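Local coordinates for phosphoribosylaminoimidazole carboxylase, ATPase subunit (Bacillus anthracis, PDB 4DLK), which probably catalyses the ATP-dependent carboxylation of aminoimidazole ribonucleotide to its N5-carboxy form in purine biosynthesis, at residues Glu229-Lys234 and Gly262-Asn267. Numbering follows the deposited sequence.
Sequences EELSQK and GEIYIN. With ATP (adenosine-5'-triphosphate), chain F.
Lys-234 reaches from the first turns of helix 229-245 to the backbone of Gly-262, its NZ donating a 2.8 Å hydrogen bond to Gly-262 O. The ammonium nitrogen meets the carbonyl at a C=O...N angle of 145° and stays 16° from its plane. Lys-234 leaves the helix with CG anti to the backbone N, then bends at chi3 (-90°), which turns the amine onto the oxygen while the methylenes run antiparallel to the side chain of Ile-264; Lys-234 CD lies 3.7 Å from Ile-264 CG1. Glu-230 OE2 also comes within 3.1 Å of Gly-262 O, but both are acceptors and no bond joins them. One turn before Lys-234, Leu-231 turns its CD2 branch to the strand, 3.4 Å from the backbone Glu-263 O and 3.8 Å from the side-chain Ile-264 CD1. Leu-231 also touches Ala-258 and Ile-264 touches Met-256, both on the neighbouring strand 250-258. On the same strand as Ile-264, Asn-267 ND2 gives a nearly straight 2.6 Å hydrogen bond to ATP O1A. The arrangement is a helix packed on a strand of the antiparallel sheet in an ATP-grasp domain, that strand carrying a nucleotide-binding residue.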
loop_
_atom_site.group_PDB
_atom_site.type_symbol
_atom_site.label_atom_id
_atom_site.label_comp_id
_atom_site.label_asym_id
_atom_site.label_seq_id
_atom_site.Cartn_x
_atom_site.Cartn_y
_atom_site.Cartn_z
ATOM N N GLU A 229 18.887 13.330 -20.274
ATOM C CA GLU A 229 19.712 12.627 -19.302
ATOM C C GLU A 229 20.573 13.594 -18.482
ATOM O O GLU A 229 20.835 13.347 -17.306
ATOM C CB GLU A 229 20.603 11.609 -20.021
ATOM C CG GLU A 229 21.176 10.518 -19.128
ATOM C CD GLU A 229 20.110 9.625 -18.519
ATOM O OE1 GLU A 229 20.199 9.338 -17.304
ATOM O OE2 GLU A 229 19.180 9.212 -19.252
ATOM N N GLU A 230 21.004 14.688 -19.109
ATOM C CA GLU A 230 21.783 15.723 -18.430
ATOM C C GLU A 230 20.968 16.369 -17.301
ATOM O O GLU A 230 21.417 16.428 -16.157
ATOM C CB GLU A 230 22.253 16.790 -19.424
ATOM C CG GLU A 230 23.183 17.835 -18.813
ATOM C CD GLU A 230 23.120 19.194 -19.499
ATOM O OE1 GLU A 230 22.709 19.275 -20.680
ATOM O OE2 GLU A 230 23.498 20.193 -18.845
ATOM N N LEU A 231 19.771 16.841 -17.635
ATOM C CA LEU A 231 18.897 17.484 -16.664
ATOM C C LEU A 231 18.517 16.535 -15.523
ATOM O O LEU A 231 18.580 16.903 -14.346
ATOM C CB LEU A 231 17.657 18.051 -17.355
ATOM C CG LEU A 231 17.810 19.403 -18.065
ATOM C CD1 LEU A 231 16.612 19.658 -18.963
ATOM C CD2 LEU A 231 17.965 20.539 -17.069
ATOM N N SER A 232 18.151 15.309 -15.885
ATOM C CA SER A 232 17.764 14.288 -14.921
ATOM C C SER A 232 18.839 14.028 -13.866
ATOM O O SER A 232 18.585 14.179 -12.670
ATOM C CB SER A 232 17.402 12.990 -15.645
ATOM O OG SER A 232 17.062 11.985 -14.712
ATOM N N GLN A 233 20.038 13.652 -14.314
ATOM C CA GLN A 233 21.156 13.368 -13.411
ATOM C C GLN A 233 21.562 14.583 -12.565
ATOM O O GLN A 233 21.933 14.436 -11.404
ATOM C CB GLN A 233 22.363 12.835 -14.194
ATOM C CG GLN A 233 22.209 11.388 -14.653
ATOM C CD GLN A 233 23.178 11.000 -15.763
ATOM O OE1 GLN A 233 24.162 11.701 -16.032
ATOM N NE2 GLN A 233 22.900 9.871 -16.416
ATOM N N LYS A 234 21.490 15.775 -13.154
ATOM C CA LYS A 234 21.769 17.015 -12.427
ATOM C C LYS A 234 20.769 17.229 -11.275
ATOM O O LYS A 234 21.165 17.493 -10.140
ATOM C CB LYS A 234 21.752 18.209 -13.388
ATOM C CG LYS A 234 22.274 19.504 -12.788
ATOM C CD LYS A 234 22.143 20.666 -13.763
ATOM C CE LYS A 234 23.377 20.819 -14.639
ATOM N NZ LYS A 234 23.380 22.149 -15.317
ATOM N N GLY A 262 19.791 23.029 -20.415
ATOM C CA GLY A 262 20.360 22.112 -19.426
ATOM C C GLY A 262 20.710 22.633 -18.041
ATOM O O GLY A 262 21.482 21.994 -17.330
ATOM N N GLU A 263 20.148 23.776 -17.655
ATOM C CA GLU A 263 20.318 24.299 -16.295
ATOM C C GLU A 263 19.199 23.851 -15.360
ATOM O O GLU A 263 18.053 23.692 -15.777
ATOM C CB GLU A 263 20.341 25.826 -16.282
ATOM C CG GLU A 263 21.334 26.477 -17.225
ATOM C CD GLU A 263 20.992 27.936 -17.467
ATOM O OE1 GLU A 263 21.662 28.799 -16.869
ATOM O OE2 GLU A 263 20.039 28.222 -18.235
ATOM N N ILE A 264 19.551 23.659 -14.094
ATOM C CA ILE A 264 18.576 23.451 -13.032
ATOM C C ILE A 264 18.703 24.610 -12.052
ATOM O O ILE A 264 19.813 25.010 -11.711
ATOM C CB ILE A 264 18.805 22.117 -12.283
ATOM C CG1 ILE A 264 18.491 20.912 -13.184
ATOM C CG2 ILE A 264 17.960 22.046 -11.009
ATOM C CD1 ILE A 264 17.012 20.655 -13.399
ATOM N N TYR A 265 17.563 25.149 -11.629
ATOM C CA TYR A 265 17.492 26.070 -10.503
ATOM C C TYR A 265 16.537 25.481 -9.474
ATOM O O TYR A 265 15.498 24.913 -9.842
ATOM C CB TYR A 265 17.015 27.455 -10.959
ATOM C CG TYR A 265 17.985 28.135 -11.896
ATOM C CD1 TYR A 265 17.854 28.019 -13.283
ATOM C CD2 TYR A 265 19.058 28.870 -11.396
ATOM C CE1 TYR A 265 18.762 28.636 -14.142
ATOM C CE2 TYR A 265 19.964 29.489 -12.243
ATOM C CZ TYR A 265 19.815 29.368 -13.610
ATOM O OH TYR A 265 20.732 29.986 -14.433
ATOM N N ILE A 266 16.900 25.591 -8.196
ATOM C CA ILE A 266 16.061 25.101 -7.109
ATOM C C ILE A 266 15.043 26.192 -6.820
ATOM O O ILE A 266 15.422 27.338 -6.562
ATOM C CB ILE A 266 16.869 24.793 -5.821
ATOM C CG1 ILE A 266 18.121 23.939 -6.106
ATOM C CG2 ILE A 266 15.970 24.177 -4.744
ATOM C CD1 ILE A 266 17.866 22.565 -6.693
ATOM N N ASN A 267 13.763 25.831 -6.878
ATOM C CA ASN A 267 12.672 26.778 -6.708
ATOM C C ASN A 267 12.239 26.868 -5.248
ATOM O O ASN A 267 12.326 27.936 -4.634
ATOM C CB ASN A 267 11.485 26.409 -7.614
ATOM C CG ASN A 267 10.287 27.321 -7.416
ATOM O OD1 ASN A 267 10.429 28.525 -7.165
ATOM N ND2 ASN A 267 9.093 26.753 -7.532
HETATM P PG ATP F . 2.383 26.254 -4.637
HETATM O O1G ATP F . 3.765 25.812 -4.208
HETATM O O2G ATP F . 1.933 25.591 -5.927
HETATM O O3G ATP F . 1.359 26.222 -3.530
HETATM P PB ATP F . 3.662 28.856 -4.661
HETATM O O1B ATP F . 3.178 30.215 -5.066
HETATM O O2B ATP F . 4.203 28.607 -3.280
HETATM O O3B ATP F . 2.448 27.831 -4.990
HETATM P PA ATP F . 5.976 29.070 -6.368
HETATM O O1A ATP F . 6.862 28.003 -6.947
HETATM O O2A ATP F . 6.543 30.052 -5.375
HETATM O O3A ATP F . 4.715 28.302 -5.743
HETATM O "O5'" ATP F . 5.379 29.904 -7.612
HETATM C "C5'" ATP F . 4.302 29.380 -8.391
HETATM C "C4'" ATP F . 4.642 29.368 -9.875
HETATM O "O4'" ATP F . 5.153 30.644 -10.284
HETATM C "C3'" ATP F . 5.729 28.362 -10.223
HETATM O "O3'" ATP F . 5.200 27.065 -10.515
HETATM C "C2'" ATP F . 6.407 28.973 -11.432
HETATM O "O2'" ATP F . 5.757 28.554 -12.638
HETATM C "C1'" ATP F . 6.176 30.461 -11.271
HETATM N N9 ATP F . 7.447 31.063 -10.813
HETATM C C8 ATP F . 7.792 31.303 -9.530
HETATM N N7 ATP F . 9.025 31.855 -9.452
HETATM C C5 ATP F . 9.494 31.974 -10.704
HETATM C C6 ATP F . 10.736 32.481 -11.332
HETATM N N6 ATP F . 11.741 32.985 -10.574
HETATM N N1 ATP F . 10.830 32.419 -12.686
HETATM C C2 ATP F . 9.835 31.918 -13.454
HETATM N N3 ATP F . 8.680 31.446 -12.946
HETATM C C4 ATP F . 8.453 31.445 -11.603
#